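Local coordinates for protein probable amino acid aminotransferase (Mycobacterium tuberculosis, PDB 6Q1S) that binds 4'-deoxy-4'-aminopyridoxal-5'-phosphate and 2-oxoglutaric acid, and is a probable amino acid aminotransferase of the class IV family, at residues D22-V27 and Y95-E100; R28-F33 and R58-P63. All blocks are in the same frame, centred on the assembly; numbering follows the deposited sequence.

Interaction 1 of 2, residues D22-V27 and Y95-E100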
loop_
_atom_site.group_PDB
_atom_site.type_symbol
_atom_site.label_atom_id
_atom_site.label_comp_id
_atom_site.label_asym_id
_atom_site.label_seq_id
_atom_site.Cartn_x
_atom_site.Cartn_y
_atom_site.Cartn_z
ATOM N N ASP B 22 -1.612 -11.516 12.922
ATOM C CA ASP B 22 -1.485 -10.121 13.322
ATOM C C ASP B 22 -0.166 -9.499 12.880
ATOM O O ASP B 22 0.199 -8.429 13.379
ATOM C CB ASP B 22 -1.649 -9.987 14.838
ATOM C CG ASP B 22 -0.747 -10.927 15.606
ATOM O OD1 ASP B 22 -0.722 -10.839 16.852
ATOM O OD2 ASP B 22 -0.034 -11.727 14.966
ATOM N N ASP B 23 0.561 -10.141 11.968
ATOM C CA ASP B 23 1.782 -9.549 11.441
ATOM C C ASP B 23 1.430 -8.309 10.630
ATOM O O ASP B 23 0.518 -8.337 9.801
ATOM C CB ASP B 23 2.541 -10.558 10.581
ATOM C CG ASP B 23 3.970 -10.131 10.303
ATOM O OD1 ASP B 23 4.164 -9.160 9.542
ATOM O OD2 ASP B 23 4.900 -10.758 10.853
ATOM N N LEU B 24 2.150 -7.215 10.881
ATOM C CA LEU B 24 1.811 -5.944 10.253
ATOM C C LEU B 24 2.017 -5.959 8.744
ATOM O O LEU B 24 1.479 -5.089 8.052
ATOM C CB LEU B 24 2.623 -4.818 10.888
ATOM C CG LEU B 24 2.128 -4.434 12.283
ATOM C CD1 LEU B 24 3.230 -3.760 13.085
ATOM C CD2 LEU B 24 0.903 -3.539 12.181
ATOM N N ALA B 25 2.770 -6.927 8.217
ATOM C CA ALA B 25 2.869 -7.067 6.769
ATOM C C ALA B 25 1.534 -7.454 6.155
ATOM O O ALA B 25 1.227 -7.044 5.030
ATOM C CB ALA B 25 3.929 -8.104 6.407
ATOM N N ALA B 26 0.732 -8.236 6.873
ATOM C CA ALA B 26 -0.530 -8.732 6.341
ATOM C C ALA B 26 -1.706 -7.817 6.654
ATOM O O ALA B 26 -2.593 -7.646 5.811
ATOM C CB ALA B 26 -0.810 -10.134 6.886
ATOM N N VAL B 27 -1.741 -7.221 7.846
ATOM C CA VAL B 27 -2.904 -6.420 8.208
ATOM C C VAL B 27 -2.781 -4.994 7.684
ATOM O O VAL B 27 -3.797 -4.331 7.445
ATOM C CB VAL B 27 -3.121 -6.437 9.732
ATOM C CG1 VAL B 27 -3.454 -7.845 10.208
ATOM C CG2 VAL B 27 -1.898 -5.890 10.457
ATOM N N TYR B 95 10.781 -7.986 4.790
ATOM C CA TYR B 95 11.202 -7.334 6.030
ATOM C C TYR B 95 10.026 -6.499 6.529
ATOM O O TYR B 95 9.775 -5.402 6.022
ATOM C CB TYR B 95 12.448 -6.484 5.804
ATOM C CG TYR B 95 13.074 -5.929 7.065
ATOM C CD1 TYR B 95 13.142 -6.688 8.225
ATOM C CD2 TYR B 95 13.625 -4.654 7.083
ATOM C CE1 TYR B 95 13.722 -6.183 9.376
ATOM C CE2 TYR B 95 14.209 -4.142 8.226
ATOM C CZ TYR B 95 14.255 -4.908 9.369
ATOM O OH TYR B 95 14.837 -4.399 10.510
ATOM N N SER B 96 9.317 -7.016 7.526
ATOM C CA SER B 96 8.118 -6.385 8.052
ATOM C C SER B 96 8.353 -5.878 9.467
ATOM O O SER B 96 9.302 -6.279 10.145
ATOM C CB SER B 96 6.944 -7.368 8.051
ATOM O OG SER B 96 6.090 -7.141 9.158
ATOM N N ARG B 97 7.458 -4.992 9.909
ATOM C CA ARG B 97 7.562 -4.422 11.247
ATOM C C ARG B 97 7.295 -5.444 12.344
ATOM O O ARG B 97 7.600 -5.169 13.510
ATOM C CB ARG B 97 6.607 -3.233 11.386
ATOM C CG ARG B 97 7.004 -2.243 12.476
ATOM C CD ARG B 97 6.203 -0.953 12.383
ATOM N NE ARG B 97 6.297 -0.341 11.060
ATOM C CZ ARG B 97 7.255 0.507 10.695
ATOM N NH1 ARG B 97 8.205 0.853 11.554
ATOM N NH2 ARG B 97 7.262 1.012 9.471
ATOM N N GLY B 98 6.744 -6.603 12.011
ATOM C CA GLY B 98 6.480 -7.623 13.003
ATOM C C GLY B 98 5.027 -7.666 13.421
ATOM O O GLY B 98 4.135 -7.084 12.796
ATOM N N ARG B 99 4.793 -8.397 14.506
ATOM C CA ARG B 99 3.447 -8.552 15.031
ATOM C C ARG B 99 2.995 -7.263 15.710
ATOM O O ARG B 99 3.808 -6.470 16.191
ATOM C CB ARG B 99 3.405 -9.723 16.014
ATOM C CG ARG B 99 3.557 -11.072 15.329
ATOM C CD ARG B 99 3.523 -12.246 16.296
ATOM N NE ARG B 99 2.206 -12.447 16.892
ATOM C CZ ARG B 99 1.919 -13.421 17.750
ATOM N NH1 ARG B 99 2.858 -14.285 18.106
ATOM N NH2 ARG B 99 0.692 -13.539 18.242
ATOM N N GLU B 100 1.681 -7.050 15.734
ATOM C CA GLU B 100 1.126 -5.888 16.416
ATOM C C GLU B 100 1.350 -6.000 17.919
ATOM O O GLU B 100 0.993 -7.007 18.539
ATOM C CB GLU B 100 -0.363 -5.744 16.113
ATOM C CG GLU B 100 -1.003 -4.540 16.787
ATOM C CD GLU B 100 -2.482 -4.415 16.484
ATOM O OE1 GLU B 100 -3.001 -5.230 15.692
ATOM O OE2 GLU B 100 -3.126 -3.501 17.041
#

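Interaction 2 of 2, residues R28-F33 and R58-P63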
loop_
_atom_site.group_PDB
_atom_site.type_symbol
_atom_site.label_atom_id
_atom_site.label_comp_id
_atom_site.label_asym_id
_atom_site.label_seq_id
_atom_site.Cartn_x
_atom_site.Cartn_y
_atom_site.Cartn_z
ATOM N N ARG B 28 -1.556 -4.490 7.503
ATOM C CA ARG B 28 -1.375 -3.112 7.063
ATOM C C ARG B 28 -0.320 -2.946 5.973
ATOM O O ARG B 28 -0.023 -1.803 5.598
ATOM C CB ARG B 28 -1.051 -2.195 8.253
ATOM C CG ARG B 28 -2.156 -2.165 9.297
ATOM C CD ARG B 28 -3.177 -1.089 8.937
ATOM N NE ARG B 28 -4.309 -1.031 9.859
ATOM C CZ ARG B 28 -4.258 -0.534 11.092
ATOM N NH1 ARG B 28 -3.123 -0.040 11.570
ATOM N NH2 ARG B 28 -5.349 -0.531 11.845
ATOM N N GLY B 29 0.237 -4.030 5.439
ATOM C CA GLY B 29 1.307 -3.908 4.460
ATOM C C GLY B 29 2.504 -3.127 4.952
ATOM O O GLY B 29 3.170 -2.454 4.156
ATOM N N ASP B 30 2.792 -3.195 6.249
ATOM C CA ASP B 30 3.775 -2.321 6.888
ATOM C C ASP B 30 5.123 -3.029 6.877
ATOM O O ASP B 30 5.487 -3.741 7.813
ATOM C CB ASP B 30 3.333 -1.977 8.305
ATOM C CG ASP B 30 4.074 -0.791 8.878
ATOM O OD1 ASP B 30 3.849 -0.464 10.061
ATOM O OD2 ASP B 30 4.856 -0.160 8.138
ATOM N N GLY B 31 5.878 -2.821 5.806
ATOM C CA GLY B 31 7.196 -3.417 5.695
ATOM C C GLY B 31 7.814 -3.058 4.364
ATOM O O GLY B 31 7.197 -2.399 3.524
ATOM N N VAL B 32 9.057 -3.503 4.183
ATOM C CA VAL B 32 9.793 -3.274 2.949
ATOM C C VAL B 32 10.258 -4.618 2.407
ATOM O O VAL B 32 10.344 -5.612 3.134
ATOM C CB VAL B 32 10.991 -2.324 3.154
ATOM C CG1 VAL B 32 10.519 -0.990 3.709
ATOM C CG2 VAL B 32 12.025 -2.957 4.074
ATOM N N PHE B 33 10.562 -4.644 1.111
ATOM C CA PHE B 33 11.023 -5.876 0.492
ATOM C C PHE B 33 11.928 -5.561 -0.689
ATOM O O PHE B 33 12.050 -4.414 -1.125
ATOM C CB PHE B 33 9.847 -6.763 0.056
ATOM C CG PHE B 33 9.244 -6.380 -1.266
ATOM C CD1 PHE B 33 8.370 -5.312 -1.363
ATOM C CD2 PHE B 33 9.531 -7.112 -2.407
ATOM C CE1 PHE B 33 7.806 -4.966 -2.581
ATOM C CE2 PHE B 33 8.972 -6.773 -3.627
ATOM C CZ PHE B 33 8.107 -5.700 -3.713
ATOM N N ARG B 58 15.112 2.658 6.595
ATOM C CA ARG B 58 15.269 3.943 7.269
ATOM C C ARG B 58 14.075 4.851 7.013
ATOM O O ARG B 58 13.578 5.509 7.935
ATOM C CB ARG B 58 16.549 4.635 6.800
ATOM C CG ARG B 58 16.893 5.890 7.594
ATOM C CD ARG B 58 17.988 6.700 6.921
ATOM N NE ARG B 58 17.628 7.034 5.545
ATOM C CZ ARG B 58 18.364 7.792 4.738
ATOM N NH1 ARG B 58 19.513 8.302 5.161
ATOM N NH2 ARG B 58 17.950 8.036 3.501
ATOM N N LEU B 59 13.598 4.895 5.768
ATOM C CA LEU B 59 12.421 5.688 5.439
ATOM C C LEU B 59 11.165 5.177 6.127
ATOM O O LEU B 59 10.203 5.936 6.277
ATOM C CB LEU B 59 12.207 5.704 3.926
ATOM C CG LEU B 59 13.261 6.456 3.113
ATOM C CD1 LEU B 59 13.271 5.976 1.672
ATOM C CD2 LEU B 59 13.010 7.952 3.182
ATOM N N MET B 60 11.152 3.917 6.551
ATOM C CA MET B 60 9.983 3.317 7.176
ATOM C C MET B 60 10.129 3.177 8.682
ATOM O O MET B 60 9.301 2.511 9.312
ATOM C CB MET B 60 9.693 1.960 6.541
ATOM C CG MET B 60 9.040 2.080 5.181
ATOM S SD MET B 60 7.263 2.307 5.342
ATOM C CE MET B 60 6.780 0.658 5.830
ATOM N N ASP B 61 11.155 3.797 9.269
ATOM C CA ASP B 61 11.384 3.755 10.713
ATOM C C ASP B 61 11.422 2.317 11.216
ATOM O O ASP B 61 10.897 1.988 12.282
ATOM C CB ASP B 61 10.333 4.580 11.456
ATOM C CG ASP B 61 10.300 6.022 10.993
ATOM O OD1 ASP B 61 11.373 6.663 10.967
ATOM O OD2 ASP B 61 9.208 6.515 10.647
ATOM N N LEU B 62 12.031 1.466 10.441
ATOM C CA LEU B 62 12.275 0.062 10.698
ATOM C C LEU B 62 13.678 -0.130 11.254
ATOM O O LEU B 62 14.584 0.649 10.945
ATOM C CB LEU B 62 12.118 -0.756 9.412
ATOM C CG LEU B 62 10.683 -1.116 9.038
ATOM C CD1 LEU B 62 10.602 -1.566 7.590
ATOM C CD2 LEU B 62 10.172 -2.202 9.963
ATOM N N PRO B 63 13.884 -1.148 12.088
ATOM C CA PRO B 63 15.236 -1.421 12.585
ATOM C C PRO B 63 16.208 -1.609 11.434
ATOM O O PRO B 63 15.867 -2.176 10.393
ATOM C CB PRO B 63 15.063 -2.708 13.399
ATOM C CG PRO B 63 13.629 -2.694 13.812
ATOM C CD PRO B 63 12.883 -2.055 12.675
#

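Interaction 1 of 2, residues D22-V27 and Y95-E100
Arg99 lies across the carboxylate of Asp22. Its CB, CG and CD pass beside Asp22 OD2, CG at 3.7 Å, and the chain bends at chi3 (69°), which places NE. That nitrogen lies 3.0 Å from Asp22 OD2 in a salt bridge and also donates weakly to OD1; CZ is about equally far from both oxygens, while NH2 stands 3.3 Å from Asp22 OD1, which lies in plane at the guanidinium edge. The two planes are turned 57° apart, and the individual hydrogen bonds are weak. Two backbone bonds bracket the single bridge between Asp23 and Arg99: Leu24 N donates to Gly98 O (2.8 Å) and Glu100 N to Asp22 O (3.1 Å). Gly98 suits its place because at phi 101° a beta carbon would press on the carbonyl oxygen of Arg97. Asp23 holds two donors on OD1: Ser96 OG at 2.8 Å, on the syn side, and Ala25 N at 2.9 Å, on the anti lone pair; its OD2 is hydrogen-bonded to Thr106 OG1. Leu24 CD1 rests on Arg97 CB (3.8 Å). Aspartate's short carboxylate suits the N-cap of helix 24-27, and Ser96, accepting from Gly98 N, makes an ST turn as the chain leaves strand 89-96.

Interaction 2 of 2, residues R28-F33 and R58-P63
Val32 meets both Met60 and Leu62 through apolar side-chain contacts, which pack the C-terminal end of helix 46-59 and the turn after it against the start of strand 31-39 in the antiparallel sheet. Val32 CG1 lies 3.7 Å from Met60 CG, the two side chains running alongside one another in opposite senses. Leu62 instead comes tip to tip with the valine: its CD1 sits 3.9 Å from Val32 CG1 and 4.0 Å from Val32 CG2, so one methyl faces both branches. The same CD1 approaches Gly31 CA at 4.3 Å, where the backbone is almost fully extended (phi 178°), a conformation easily taken by glycine. A second kind of contact sets a methyl beside polar atoms. Met60, unbranched and flexible, is bent at chi2 and again at chi3 (-73°), which carries CE close to Asp30 OD2 and to 3.6 Å from Gly31 N. Asp30 has its polar partners elsewhere, among them Arg97, salt-bridged to OD1. Asp61, at positive phi, is the C-prime residue of the Schellman motif ending helix 46-59. Dispersion between buried side chains is not directional, so this contact probably owes its fit to shape; the methyl beside the carboxylate may be slightly polarised, though the short approach should be read with caution.

From the N terminus, the chain runs through helix 24-27 and a short turn into strand 31-39, so the first segments of the two interactions are consecutive. It then passes strand 42-43 and helix 46-59, and interaction 2 closes the shorter loop by bringing 58-63 back to the start of strand 31-39. Helix 67-84 and strand 89-96 follow before interaction 1 closes the longer loop, which encloses the first. Strands 31-39 and 89-96 are antiparallel neighbours in one sheet. Arg97 joins the two contacts, its NH2 probably hydrogen-bonding to Met60 O, and Tyr95 OH probably does the same to Pro63 O. Both contacts also touch the second subunit.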